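Local coordinates for SSO1986 (Sulfolobus solfataricus, PDB 2X5Q), which serves as a Cmr7 subunit, possibly as a homodimer, of the crRNA-containing CMR ribonucleoprotein complex, which takes part in archaeal defence against viruses and other mobile genetic elements, at residues N18-E23 and D156-K161; H54-L59 and E183-Y188; G61-E66 and V72-P77; N104-I109 and I118-P123. One frame throughout, in Å; residues are numbered along the deposited sequence.

Contact 1. Residues N18-E23 and D156-K161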
loop_
_atom_site.group_PDB
_atom_site.type_symbol
_atom_site.label_atom_id
_atom_site.label_comp_id
_atom_site.label_asym_id
_atom_site.label_seq_id
_atom_site.Cartn_x
_atom_site.Cartn_y
_atom_site.Cartn_z
ATOM N N ASN A 18 6.910 -0.008 -20.291
ATOM C CA ASN A 18 7.065 0.128 -21.742
ATOM C C ASN A 18 7.068 1.563 -22.272
ATOM O O ASN A 18 7.348 1.757 -23.458
ATOM C CB ASN A 18 5.960 -0.634 -22.498
ATOM C CG ASN A 18 6.155 -2.134 -22.468
ATOM O OD1 ASN A 18 7.200 -2.643 -22.877
ATOM N ND2 ASN A 18 5.136 -2.856 -22.002
ATOM N N SER A 19 6.745 2.556 -21.437
ATOM C CA SER A 19 6.598 3.934 -21.919
ATOM C C SER A 19 7.673 4.933 -21.489
ATOM O O SER A 19 7.632 6.105 -21.898
ATOM C CB SER A 19 5.220 4.467 -21.533
ATOM O OG SER A 19 4.220 3.692 -22.163
ATOM N N ILE A 20 8.632 4.493 -20.681
ATOM C CA ILE A 20 9.663 5.409 -20.214
ATOM C C ILE A 20 10.633 5.696 -21.356
ATOM O O ILE A 20 10.805 4.887 -22.268
ATOM C CB ILE A 20 10.388 4.889 -18.947
ATOM C CG1 ILE A 20 11.332 3.729 -19.273
ATOM C CG2 ILE A 20 9.356 4.476 -17.880
ATOM C CD1 ILE A 20 12.158 3.275 -18.096
ATOM N N SER A 21 11.235 6.872 -21.312
ATOM C CA SER A 21 12.206 7.275 -22.325
ATOM C C SER A 21 13.226 8.194 -21.694
ATOM O O SER A 21 12.899 8.977 -20.800
ATOM C CB SER A 21 11.512 7.997 -23.482
ATOM O OG SER A 21 10.893 9.189 -23.031
ATOM N N SER A 22 14.459 8.101 -22.161
ATOM C CA SER A 22 15.489 9.048 -21.770
ATOM C C SER A 22 15.194 10.417 -22.396
ATOM O O SER A 22 14.773 10.503 -23.540
ATOM C CB SER A 22 16.860 8.531 -22.210
ATOM O OG SER A 22 17.782 9.587 -22.380
ATOM N N GLU A 23 15.390 11.479 -21.628
ATOM C CA GLU A 23 15.257 12.839 -22.145
ATOM C C GLU A 23 16.585 13.549 -21.959
ATOM O O GLU A 23 17.405 13.147 -21.129
ATOM C CB GLU A 23 14.117 13.597 -21.445
ATOM C CG GLU A 23 12.783 13.537 -22.199
ATOM C CD GLU A 23 11.638 14.283 -21.486
ATOM O OE1 GLU A 23 10.732 14.782 -22.195
ATOM O OE2 GLU A 23 11.635 14.359 -20.228
ATOM N N ASP A 156 19.722 0.171 -23.457
ATOM C CA ASP A 156 20.642 0.989 -24.271
ATOM C C ASP A 156 20.496 2.500 -24.060
ATOM O O ASP A 156 21.471 3.249 -24.186
ATOM C CB ASP A 156 20.451 0.696 -25.762
ATOM C CG ASP A 156 20.802 -0.733 -26.131
ATOM O OD1 ASP A 156 21.582 -1.388 -25.405
ATOM O OD2 ASP A 156 20.277 -1.198 -27.150
ATOM N N ASN A 157 19.285 2.942 -23.763
ATOM C CA ASN A 157 18.988 4.359 -23.631
ATOM C C ASN A 157 18.786 4.803 -22.198
ATOM O O ASN A 157 18.882 5.989 -21.929
ATOM C CB ASN A 157 17.722 4.730 -24.414
ATOM C CG ASN A 157 17.905 4.657 -25.915
ATOM O OD1 ASN A 157 19.010 4.450 -26.420
ATOM N ND2 ASN A 157 16.805 4.844 -26.645
ATOM N N VAL A 158 18.465 3.885 -21.289
ATOM C CA VAL A 158 18.198 4.273 -19.900
ATOM C C VAL A 158 19.294 3.780 -18.961
ATOM O O VAL A 158 20.045 4.594 -18.430
ATOM C CB VAL A 158 16.788 3.837 -19.445
ATOM C CG1 VAL A 158 16.557 4.143 -17.968
ATOM C CG2 VAL A 158 15.753 4.534 -20.293
ATOM N N LEU A 159 19.403 2.468 -18.766
ATOM C CA LEU A 159 20.407 1.929 -17.836
ATOM C C LEU A 159 21.852 2.271 -18.254
ATOM O O LEU A 159 22.719 2.530 -17.401
ATOM C CB LEU A 159 20.247 0.411 -17.664
ATOM C CG LEU A 159 18.948 -0.115 -17.040
ATOM C CD1 LEU A 159 19.055 -1.607 -16.732
ATOM C CD2 LEU A 159 18.566 0.664 -15.785
ATOM N N ALA A 160 22.101 2.291 -19.555
ATOM C CA ALA A 160 23.410 2.634 -20.093
ATOM C C ALA A 160 23.744 4.113 -19.923
ATOM O O ALA A 160 24.911 4.497 -20.016
ATOM C CB ALA A 160 23.491 2.247 -21.561
ATOM N N LYS A 161 22.737 4.949 -19.678
ATOM C CA LYS A 161 22.987 6.353 -19.382
ATOM C C LYS A 161 23.210 6.571 -17.885
ATOM O O LYS A 161 24.199 7.226 -17.494
ATOM C CB LYS A 161 21.868 7.246 -19.927
ATOM C CG LYS A 161 21.856 7.376 -21.448
ATOM C CD LYS A 161 23.239 7.126 -22.111
ATOM C CE LYS A 161 23.186 7.057 -23.641
ATOM N NZ LYS A 161 22.320 5.933 -24.157
HETATM O O HOH W 1 20.281 8.216 -23.942
#
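Ser22 leads the approach of the strand to the helix. Its CB comes to 3.3 Å from the backbone oxygen O of Asn157, a close meeting of carbon and carbonyl. No direct hydrogen bond spans the two segments, and the polar link is carried by water. Turned nearly opposite the backbone N (chi1 155°), the hydroxyl OG of Ser22 is 3.3 Å from water 1. The same water donates a weak hydrogen bond to Asn157 O and accepts another weak one from Lys161 NZ, at 3.1 Å, so a serine, a main-chain carbonyl and a lysine share one solvent molecule. Beside this polar patch lies a sparse apolar one. Val158 CG2 is 4.4 Å from Ile20 CD1, which an extended chi2 of 174° carries out toward the helix, and 4.2 Å from Ser22 N.

The helix backbone widens into a pi-type turn at 156-159, which probably leaves the carbonyl of Asn157 available to the water: Lys161 N bonds Val158 O at 3.0 Å instead, while Asn157 O lies 4.6 Å from Lys161 N. On the strand, Ser21 is held by backbone bonds to Lys29; on the helix, Lys161 O receives a bond from Gln40 NE2.

Strand 21-23 is the outermost strand, within this chain, of a four-stranded antiparallel sheet, next to strand 27-29. Helix 148-162 packs against it through Asn157 and Val158, with Lys161 also touching Tyr38 of strand 35-38, while Asp156 and Ala160 pack on Tyr167 of helix 164-169.

Contact 2. Residues H54-L59 and E183-Y188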
loop_
_atom_site.group_PDB
_atom_site.type_symbol
_atom_site.label_atom_id
_atom_site.label_comp_id
_atom_site.label_asym_id
_atom_site.label_seq_id
_atom_site.Cartn_x
_atom_site.Cartn_y
_atom_site.Cartn_z
ATOM N N HIS A 54 20.698 -5.377 -9.788
ATOM C CA HIS A 54 20.484 -5.691 -8.365
ATOM C C HIS A 54 19.683 -4.628 -7.643
ATOM O O HIS A 54 19.730 -3.460 -8.004
ATOM C CB HIS A 54 21.820 -5.851 -7.629
ATOM C CG HIS A 54 22.734 -6.861 -8.243
ATOM N ND1 HIS A 54 22.550 -8.218 -8.093
ATOM C CD2 HIS A 54 23.839 -6.711 -9.010
ATOM C CE1 HIS A 54 23.492 -8.861 -8.759
ATOM N NE2 HIS A 54 24.292 -7.970 -9.317
ATOM N N ASN A 55 19.013 -5.054 -6.569
ATOM C CA ASN A 55 18.251 -4.176 -5.676
ATOM C C ASN A 55 17.090 -3.484 -6.366
ATOM O O ASN A 55 17.051 -2.245 -6.472
ATOM C CB ASN A 55 19.140 -3.135 -4.983
ATOM C CG ASN A 55 20.222 -3.756 -4.157
ATOM O OD1 ASN A 55 19.985 -4.762 -3.481
ATOM N ND2 ASN A 55 21.430 -3.172 -4.201
ATOM N N ILE A 56 16.148 -4.297 -6.814
ATOM C CA ILE A 56 14.958 -3.829 -7.491
ATOM C C ILE A 56 13.819 -3.722 -6.473
ATOM O O ILE A 56 13.556 -4.661 -5.734
ATOM C CB ILE A 56 14.538 -4.790 -8.627
ATOM C CG1 ILE A 56 15.578 -4.807 -9.755
ATOM C CG2 ILE A 56 13.174 -4.377 -9.224
ATOM C CD1 ILE A 56 16.478 -5.990 -9.747
ATOM N N LEU A 57 13.149 -2.573 -6.438
ATOM C CA LEU A 57 12.016 -2.396 -5.525
ATOM C C LEU A 57 10.706 -2.849 -6.165
ATOM O O LEU A 57 10.367 -2.430 -7.273
ATOM C CB LEU A 57 11.925 -0.943 -5.063
ATOM C CG LEU A 57 10.865 -0.651 -4.001
ATOM C CD1 LEU A 57 11.221 -1.326 -2.684
ATOM C CD2 LEU A 57 10.719 0.863 -3.850
ATOM N N VAL A 58 9.968 -3.689 -5.446
ATOM C CA VAL A 58 8.662 -4.166 -5.881
ATOM C C VAL A 58 7.636 -3.441 -5.028
ATOM O O VAL A 58 7.552 -3.659 -3.827
ATOM C CB VAL A 58 8.508 -5.694 -5.692
ATOM C CG1 VAL A 58 7.126 -6.191 -6.241
ATOM C CG2 VAL A 58 9.676 -6.414 -6.353
ATOM N N LEU A 59 6.881 -2.549 -5.647
ATOM C CA LEU A 59 5.882 -1.779 -4.920
ATOM C C LEU A 59 4.536 -2.471 -5.033
ATOM O O LEU A 59 3.849 -2.311 -6.032
ATOM C CB LEU A 59 5.826 -0.371 -5.497
ATOM C CG LEU A 59 5.466 0.748 -4.539
ATOM C CD1 LEU A 59 6.543 0.837 -3.467
ATOM C CD2 LEU A 59 5.327 2.063 -5.327
ATOM N N GLU A 183 14.280 -7.994 -19.087
ATOM C CA GLU A 183 13.125 -8.651 -19.669
ATOM C C GLU A 183 12.439 -9.613 -18.683
ATOM O O GLU A 183 11.215 -9.666 -18.641
ATOM C CB GLU A 183 13.515 -9.371 -20.971
ATOM C CG GLU A 183 12.342 -9.994 -21.723
ATOM C CD GLU A 183 11.150 -9.057 -21.904
ATOM O OE1 GLU A 183 11.321 -7.813 -21.909
ATOM O OE2 GLU A 183 10.028 -9.577 -22.032
ATOM N N GLU A 184 13.229 -10.323 -17.875
ATOM C CA GLU A 184 12.712 -11.234 -16.844
ATOM C C GLU A 184 11.945 -10.523 -15.747
ATOM O O GLU A 184 10.868 -10.948 -15.345
ATOM C CB GLU A 184 13.853 -11.997 -16.153
ATOM C CG GLU A 184 14.413 -13.168 -16.919
ATOM C CD GLU A 184 15.762 -13.671 -16.372
ATOM O OE1 GLU A 184 16.321 -13.091 -15.392
ATOM O OE2 GLU A 184 16.286 -14.644 -16.952
ATOM N N ILE A 185 12.545 -9.465 -15.223
ATOM C CA ILE A 185 12.091 -8.863 -13.975
ATOM C C ILE A 185 10.898 -7.931 -14.100
ATOM O O ILE A 185 9.986 -8.001 -13.297
ATOM C CB ILE A 185 13.244 -8.063 -13.299
ATOM C CG1 ILE A 185 14.363 -9.008 -12.874
ATOM C CG2 ILE A 185 12.749 -7.274 -12.090
ATOM C CD1 ILE A 185 15.667 -8.274 -12.681
ATOM N N PHE A 186 10.921 -7.031 -15.075
ATOM C CA PHE A 186 10.066 -5.843 -15.002
ATOM C C PHE A 186 8.677 -6.024 -15.615
ATOM O O PHE A 186 8.261 -5.283 -16.509
ATOM C CB PHE A 186 10.798 -4.632 -15.573
ATOM C CG PHE A 186 11.918 -4.179 -14.702
ATOM C CD1 PHE A 186 11.656 -3.586 -13.483
ATOM C CD2 PHE A 186 13.236 -4.409 -15.058
ATOM C CE1 PHE A 186 12.690 -3.182 -12.658
ATOM C CE2 PHE A 186 14.262 -4.001 -14.234
ATOM C CZ PHE A 186 13.988 -3.393 -13.039
ATOM N N ASN A 187 7.968 -7.018 -15.101
ATOM C CA ASN A 187 6.530 -7.099 -15.256
ATOM C C ASN A 187 5.887 -6.129 -14.263
ATOM O O ASN A 187 6.474 -5.806 -13.221
ATOM C CB ASN A 187 6.032 -8.503 -14.970
ATOM C CG ASN A 187 6.777 -9.554 -15.731
ATOM O OD1 ASN A 187 7.106 -9.373 -16.901
ATOM N ND2 ASN A 187 7.040 -10.683 -15.077
ATOM N N TYR A 188 4.692 -5.661 -14.591
ATOM C CA TYR A 188 3.994 -4.685 -13.769
ATOM C C TYR A 188 2.501 -4.679 -14.080
ATOM O O TYR A 188 2.036 -5.311 -15.043
ATOM C CB TYR A 188 4.589 -3.279 -13.958
ATOM C CG TYR A 188 4.502 -2.731 -15.382
ATOM C CD1 TYR A 188 3.506 -1.844 -15.747
ATOM C CD2 TYR A 188 5.419 -3.107 -16.353
ATOM C CE1 TYR A 188 3.416 -1.339 -17.057
ATOM C CE2 TYR A 188 5.351 -2.604 -17.654
ATOM C CZ TYR A 188 4.344 -1.723 -17.996
ATOM O OH TYR A 188 4.258 -1.241 -19.276
#
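With chi1 of -66°, Ile56 places its CG2 branch opposite the backbone N and CG1 opposite the carbonyl carbon, which lets one residue serve two partners. Ile185 adopts nearly the same first torsion (-65°), and its CD1 meets CD1 of Ile56 tip to tip at 3.8 Å. CG2 of Ile56, the other branch, is 3.7 Å from Phe186 CE1, and CG1, at the base of the first arm, is 3.9 Å from Phe186 CZ, the two side chains meeting at a slant. Phe186 is steadied by its own neighbour, since Ile185 CG2 lies 3.9 Å above the ring plane, over its centre.

Both backbones bend where the contact forms. Phe186, the first residue to leave helical geometry after helix 172-185, is the centre of an inverse gamma turn closed by Asn187 N to Ile185 O at 2.9 Å. On the strand, Asn55 and Ile56 both face Ile109 in a G1 beta bulge, Asn55 having positive phi.

The junction is wholly buried and purely apolar, joining the end of a helix to strand 52-60 of the large mixed sheet. Lys82 of the adjacent strand 80-86 packs on both Ile56 and Phe186, and its NZ bonds Ile185 O.

Contact 3. Residues G61-E66 and V72-P77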
loop_
_atom_site.group_PDB
_atom_site.type_symbol
_atom_site.label_atom_id
_atom_site.label_comp_id
_atom_site.label_asym_id
_atom_site.label_seq_id
_atom_site.Cartn_x
_atom_site.Cartn_y
_atom_site.Cartn_z
ATOM N N GLY A 61 0.499 -3.398 -3.949
ATOM C CA GLY A 61 -0.649 -2.520 -3.678
ATOM C C GLY A 61 -0.690 -1.259 -4.543
ATOM O O GLY A 61 -1.435 -0.322 -4.229
ATOM N N TYR A 62 0.073 -1.267 -5.641
ATOM C CA TYR A 62 0.183 -0.164 -6.603
ATOM C C TYR A 62 0.126 -0.651 -8.048
ATOM O O TYR A 62 0.594 -1.740 -8.370
ATOM C CB TYR A 62 1.492 0.616 -6.406
ATOM C CG TYR A 62 1.445 1.541 -5.237
ATOM C CD1 TYR A 62 0.964 2.844 -5.383
ATOM C CD2 TYR A 62 1.831 1.111 -3.961
ATOM C CE1 TYR A 62 0.888 3.696 -4.311
ATOM C CE2 TYR A 62 1.761 1.961 -2.870
ATOM C CZ TYR A 62 1.289 3.256 -3.055
ATOM O OH TYR A 62 1.212 4.120 -1.993
ATOM N N ALA A 63 -0.478 0.166 -8.903
ATOM C CA ALA A 63 -0.396 0.010 -10.352
ATOM C C ALA A 63 0.045 1.369 -10.929
ATOM O O ALA A 63 0.107 2.364 -10.199
ATOM C CB ALA A 63 -1.727 -0.419 -10.920
ATOM N N ILE A 64 0.404 1.395 -12.202
ATOM C CA ILE A 64 0.866 2.629 -12.834
ATOM C C ILE A 64 -0.121 3.034 -13.921
ATOM O O ILE A 64 -0.676 2.194 -14.633
ATOM C CB ILE A 64 2.334 2.510 -13.350
ATOM C CG1 ILE A 64 2.868 3.869 -13.837
ATOM C CG2 ILE A 64 2.468 1.475 -14.454
ATOM C CD1 ILE A 64 4.426 3.914 -13.934
ATOM N N ASP A 65 -0.416 4.327 -13.978
ATOM C CA ASP A 65 -1.156 4.890 -15.098
ATOM C C ASP A 65 -0.056 5.092 -16.125
ATOM O O ASP A 65 0.710 6.068 -16.057
ATOM C CB ASP A 65 -1.823 6.213 -14.700
ATOM C CG ASP A 65 -2.464 6.933 -15.877
ATOM O OD1 ASP A 65 -2.020 6.750 -17.034
ATOM O OD2 ASP A 65 -3.415 7.703 -15.632
ATOM N N GLU A 66 0.049 4.154 -17.061
ATOM C CA GLU A 66 1.213 4.132 -17.942
ATOM C C GLU A 66 1.411 5.396 -18.775
ATOM O O GLU A 66 2.540 5.815 -18.982
ATOM C CB GLU A 66 1.220 2.919 -18.872
ATOM C CG GLU A 66 2.626 2.740 -19.458
ATOM C CD GLU A 66 2.877 1.382 -20.077
ATOM O OE1 GLU A 66 2.276 0.387 -19.609
ATOM O OE2 GLU A 66 3.695 1.330 -21.030
ATOM N N VAL A 72 -0.547 4.538 -8.823
ATOM C CA VAL A 72 -1.876 4.614 -8.225
ATOM C C VAL A 72 -2.065 3.512 -7.192
ATOM O O VAL A 72 -1.914 2.331 -7.511
ATOM C CB VAL A 72 -2.975 4.475 -9.291
ATOM C CG1 VAL A 72 -4.361 4.502 -8.625
ATOM C CG2 VAL A 72 -2.846 5.601 -10.332
ATOM N N PRO A 73 -2.418 3.889 -5.954
ATOM C CA PRO A 73 -2.648 2.850 -4.952
ATOM C C PRO A 73 -3.972 2.151 -5.242
ATOM O O PRO A 73 -4.999 2.806 -5.366
ATOM C CB PRO A 73 -2.686 3.635 -3.634
ATOM C CG PRO A 73 -3.184 4.990 -4.020
ATOM C CD PRO A 73 -2.628 5.245 -5.405
ATOM N N THR A 74 -3.927 0.837 -5.390
ATOM C CA THR A 74 -5.085 0.052 -5.792
ATOM C C THR A 74 -5.700 -0.760 -4.658
ATOM O O THR A 74 -6.821 -1.277 -4.789
ATOM C CB THR A 74 -4.720 -0.884 -6.933
ATOM O OG1 THR A 74 -3.833 -1.903 -6.458
ATOM C CG2 THR A 74 -4.032 -0.088 -8.056
ATOM N N PHE A 75 -4.979 -0.872 -3.547
ATOM C CA PHE A 75 -5.455 -1.620 -2.384
ATOM C C PHE A 75 -5.724 -3.085 -2.714
ATOM O O PHE A 75 -6.621 -3.714 -2.146
ATOM C CB PHE A 75 -6.659 -0.914 -1.764
ATOM C CG PHE A 75 -6.300 0.408 -1.178
ATOM C CD1 PHE A 75 -5.864 0.498 0.140
ATOM C CD2 PHE A 75 -6.315 1.559 -1.956
ATOM C CE1 PHE A 75 -5.485 1.729 0.677
ATOM C CE2 PHE A 75 -5.952 2.778 -1.422
ATOM C CZ PHE A 75 -5.534 2.867 -0.108
ATOM N N ASP A 76 -4.917 -3.605 -3.640
ATOM C CA ASP A 76 -4.929 -5.015 -4.045
ATOM C C ASP A 76 -3.476 -5.464 -3.932
ATOM O O ASP A 76 -2.645 -5.054 -4.745
ATOM C CB ASP A 76 -5.438 -5.151 -5.483
ATOM C CG ASP A 76 -5.536 -6.599 -5.955
ATOM O OD1 ASP A 76 -4.800 -7.476 -5.444
ATOM O OD2 ASP A 76 -6.360 -6.858 -6.858
ATOM N N PRO A 77 -3.149 -6.289 -2.916
ATOM C CA PRO A 77 -1.743 -6.667 -2.694
ATOM C C PRO A 77 -1.112 -7.502 -3.811
ATOM O O PRO A 77 0.124 -7.620 -3.873
ATOM C CB PRO A 77 -1.798 -7.485 -1.393
ATOM C CG PRO A 77 -3.179 -7.970 -1.296
ATOM C CD PRO A 77 -4.045 -6.917 -1.935
HETATM O O HOH W 2 -2.619 0.205 -1.894
#
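A small antiparallel beta hairpin, strands 62-65 and 70-73, brings Ala63 and Val72 together as a hydrogen-bonded pair. Ala63 N donates to Val72 O at 2.9 Å, and Val72 N returns a bond to Ala63 O at 2.7 Å that runs almost straight on from the carbonyl (C=O...N 162°). Tyr62 and Pro73 form the adjoining non-hydrogen-bonded pair, where the tyrosine ring meets the proline at a slant: CE1 is 3.6 Å from Pro73 CB and CD1 equally close to Pro73 N. From the opposite face, Ala63 CB rests 3.7 Å from Thr74 CG2.

Past the paired strands the ladder frays around Gly61 O. Thr74 N reaches this oxygen at 3.0 Å from well above the carbonyl plane (42° out of it), and water 2 donates to it at 2.7 Å while accepting from Phe75 N. The water also sits over one face of the Phe75 ring. Thr74 OG1 is tied chiefly to Asp79 OD2. Tyr62 packs on Phe75 of the second subunit, which places the hairpin at the subunit interface.

Two reciprocal bonds flanked by a non-hydrogen-bonded pair are the standard repeat of an antiparallel ladder, here in a two-stranded hairpin.

Contact 4. Residues N104-I109 and I118-P123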
loop_
_atom_site.group_PDB
_atom_site.type_symbol
_atom_site.label_atom_id
_atom_site.label_comp_id
_atom_site.label_asym_id
_atom_site.label_seq_id
_atom_site.Cartn_x
_atom_site.Cartn_y
_atom_site.Cartn_z
ATOM N N ASN A 104 15.776 -3.115 5.340
ATOM C CA ASN A 104 15.241 -4.454 5.597
ATOM C C ASN A 104 13.700 -4.513 5.604
ATOM O O ASN A 104 13.122 -5.592 5.598
ATOM C CB ASN A 104 15.815 -5.029 6.910
ATOM C CG ASN A 104 15.323 -4.282 8.166
ATOM O OD1 ASN A 104 14.120 -4.081 8.364
ATOM N ND2 ASN A 104 16.258 -3.903 9.030
ATOM N N LYS A 105 13.055 -3.348 5.627
ATOM C CA LYS A 105 11.602 -3.238 5.615
ATOM C C LYS A 105 11.058 -3.249 4.189
ATOM O O LYS A 105 9.891 -3.589 3.953
ATOM C CB LYS A 105 11.177 -1.933 6.313
ATOM C CG LYS A 105 10.236 -2.130 7.450
ATOM C CD LYS A 105 9.655 -0.806 7.969
ATOM C CE LYS A 105 8.199 -0.951 8.238
ATOM N NZ LYS A 105 7.878 -2.234 8.935
ATOM N N LEU A 106 11.898 -2.865 3.237
ATOM C CA LEU A 106 11.460 -2.708 1.860
ATOM C C LEU A 106 11.442 -4.016 1.100
ATOM O O LEU A 106 12.215 -4.938 1.403
ATOM C CB LEU A 106 12.354 -1.721 1.123
ATOM C CG LEU A 106 12.158 -0.261 1.512
ATOM C CD1 LEU A 106 13.228 0.603 0.850
ATOM C CD2 LEU A 106 10.720 0.185 1.155
ATOM N N TYR A 107 10.566 -4.072 0.097
ATOM C CA TYR A 107 10.430 -5.251 -0.755
ATOM C C TYR A 107 11.411 -5.162 -1.932
ATOM O O TYR A 107 11.043 -4.801 -3.063
ATOM C CB TYR A 107 8.988 -5.396 -1.226
ATOM C CG TYR A 107 8.650 -6.694 -1.937
ATOM C CD1 TYR A 107 9.576 -7.725 -2.068
ATOM C CD2 TYR A 107 7.366 -6.910 -2.428
ATOM C CE1 TYR A 107 9.248 -8.901 -2.694
ATOM C CE2 TYR A 107 7.034 -8.088 -3.069
ATOM C CZ TYR A 107 7.978 -9.070 -3.214
ATOM O OH TYR A 107 7.671 -10.249 -3.831
ATOM N N ILE A 108 12.663 -5.514 -1.644
ATOM C CA ILE A 108 13.750 -5.393 -2.605
ATOM C C ILE A 108 14.118 -6.797 -3.083
ATOM O O ILE A 108 14.340 -7.683 -2.263
ATOM C CB ILE A 108 14.981 -4.686 -1.951
ATOM C CG1 ILE A 108 14.647 -3.237 -1.551
ATOM C CG2 ILE A 108 16.195 -4.724 -2.876
ATOM C CD1 ILE A 108 15.754 -2.548 -0.665
ATOM N N ILE A 109 14.170 -7.014 -4.394
ATOM C CA ILE A 109 14.621 -8.301 -4.933
ATOM C C ILE A 109 15.983 -8.198 -5.625
ATOM O O ILE A 109 16.454 -7.097 -5.922
ATOM C CB ILE A 109 13.576 -8.938 -5.886
ATOM C CG1 ILE A 109 13.211 -7.984 -7.017
ATOM C CG2 ILE A 109 12.325 -9.318 -5.101
ATOM C CD1 ILE A 109 12.538 -8.663 -8.176
ATOM N N ILE A 118 17.019 4.134 4.151
ATOM C CA ILE A 118 16.828 4.740 2.846
ATOM C C ILE A 118 15.709 5.775 2.911
ATOM O O ILE A 118 14.661 5.515 3.496
ATOM C CB ILE A 118 16.454 3.669 1.785
ATOM C CG1 ILE A 118 17.593 2.638 1.658
ATOM C CG2 ILE A 118 16.164 4.298 0.430
ATOM C CD1 ILE A 118 17.454 1.702 0.501
ATOM N N THR A 119 15.964 6.954 2.343
ATOM C CA THR A 119 14.919 7.929 2.030
ATOM C C THR A 119 14.700 7.907 0.515
ATOM O O THR A 119 15.668 7.954 -0.272
ATOM C CB THR A 119 15.304 9.325 2.489
ATOM O OG1 THR A 119 15.373 9.344 3.920
ATOM C CG2 THR A 119 14.285 10.361 2.022
ATOM N N PHE A 120 13.445 7.781 0.102
ATOM C CA PHE A 120 13.130 7.742 -1.323
ATOM C C PHE A 120 11.757 8.319 -1.625
ATOM O O PHE A 120 10.868 8.324 -0.766
ATOM C CB PHE A 120 13.271 6.327 -1.898
ATOM C CG PHE A 120 12.169 5.382 -1.514
ATOM C CD1 PHE A 120 11.206 5.001 -2.438
ATOM C CD2 PHE A 120 12.126 4.824 -0.246
ATOM C CE1 PHE A 120 10.211 4.120 -2.090
ATOM C CE2 PHE A 120 11.147 3.937 0.098
ATOM C CZ PHE A 120 10.170 3.589 -0.821
ATOM N N SER A 121 11.601 8.809 -2.851
ATOM C CA SER A 121 10.328 9.379 -3.298
ATOM C C SER A 121 9.715 8.586 -4.465
ATOM O O SER A 121 10.437 8.082 -5.320
ATOM C CB SER A 121 10.534 10.834 -3.706
ATOM O OG SER A 121 10.894 11.617 -2.583
ATOM N N LEU A 122 8.379 8.515 -4.482
ATOM C CA LEU A 122 7.586 7.842 -5.511
ATOM C C LEU A 122 6.755 8.873 -6.256
ATOM O O LEU A 122 6.216 9.759 -5.619
ATOM C CB LEU A 122 6.582 6.889 -4.857
ATOM C CG LEU A 122 7.130 5.913 -3.822
ATOM C CD1 LEU A 122 5.991 5.335 -3.011
ATOM C CD2 LEU A 122 7.961 4.824 -4.514
ATOM N N PRO A 123 6.601 8.725 -7.590
ATOM C CA PRO A 123 5.668 9.544 -8.375
ATOM C C PRO A 123 4.218 9.033 -8.297
ATOM O O PRO A 123 3.909 7.999 -8.893
ATOM C CB PRO A 123 6.209 9.407 -9.801
ATOM C CG PRO A 123 6.872 8.067 -9.831
ATOM C CD PRO A 123 7.316 7.748 -8.437
#
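The ring of Phe120 receives Leu106 at its CE2 and CZ atoms, the methyls approaching obliquely. Leu106 CD2 lies 3.9 Å from Phe120 CE2 and 4.0 Å from CZ, and CD1 comes to 4.0 Å from the same CE2, so both methyls of the leucine come to the CE2 corner from the same side of the ring. The leucine and phenylalanine side chains pass with their ends pointing opposite ways. Phe120 turns its ring into this position by setting CG between the backbone N and the carbonyl carbon (chi1 74°). Leu106 CD1 also approaches Ile118 CD1, more loosely at 4.4 Å; Ile118 and Phe120, two residues apart on an extended strand, both point toward the other segment.

All three touching residues are buried, and strands 117-123 and 108-109 belong to the same mixed sheet. Strand 117-123 pairs with strand 95-102, whose Ile98 touches Phe120 and whose Ile101 touches Leu106. After that strand the chain passes through a short 3-10 segment ending at Lys105, then an inverse gamma turn centred on Tyr107, with a weak 3.1 Å bond from Ile108 N to Leu106 O. It then enters strand 108-109, a neighbour of strand 52-60, from which Leu57 adds its own contact to Phe120. Lys105, next to Leu106, instead reaches the second subunit, where its NZ forms salt bridges with Asp76 and Asp79 of that chain.

Contacts 2 and 4 belong to the buried interior, wholly apolar across their segments, and they meet in one sheet: strands 52-60 and 108-109 are neighbours, joined by backbone bonds such as Ile56 O with Ile109 N. Contacts 1 and 3 are only partly buried, and each enlists a water, between serine, carbonyl and lysine in one and beside a hairpin ladder in the other. Contact 3 alone has direct hydrogen bonds across its segments. A polar knot unites three of them, since Tyr188 of contact 2 bonds both Asn18 of contact 1 and Glu66 of contact 3, and Glu66 also bonds Ser19. The second subunit touches contacts 2, 3 and 4, whereas contact 1 stands apart from it.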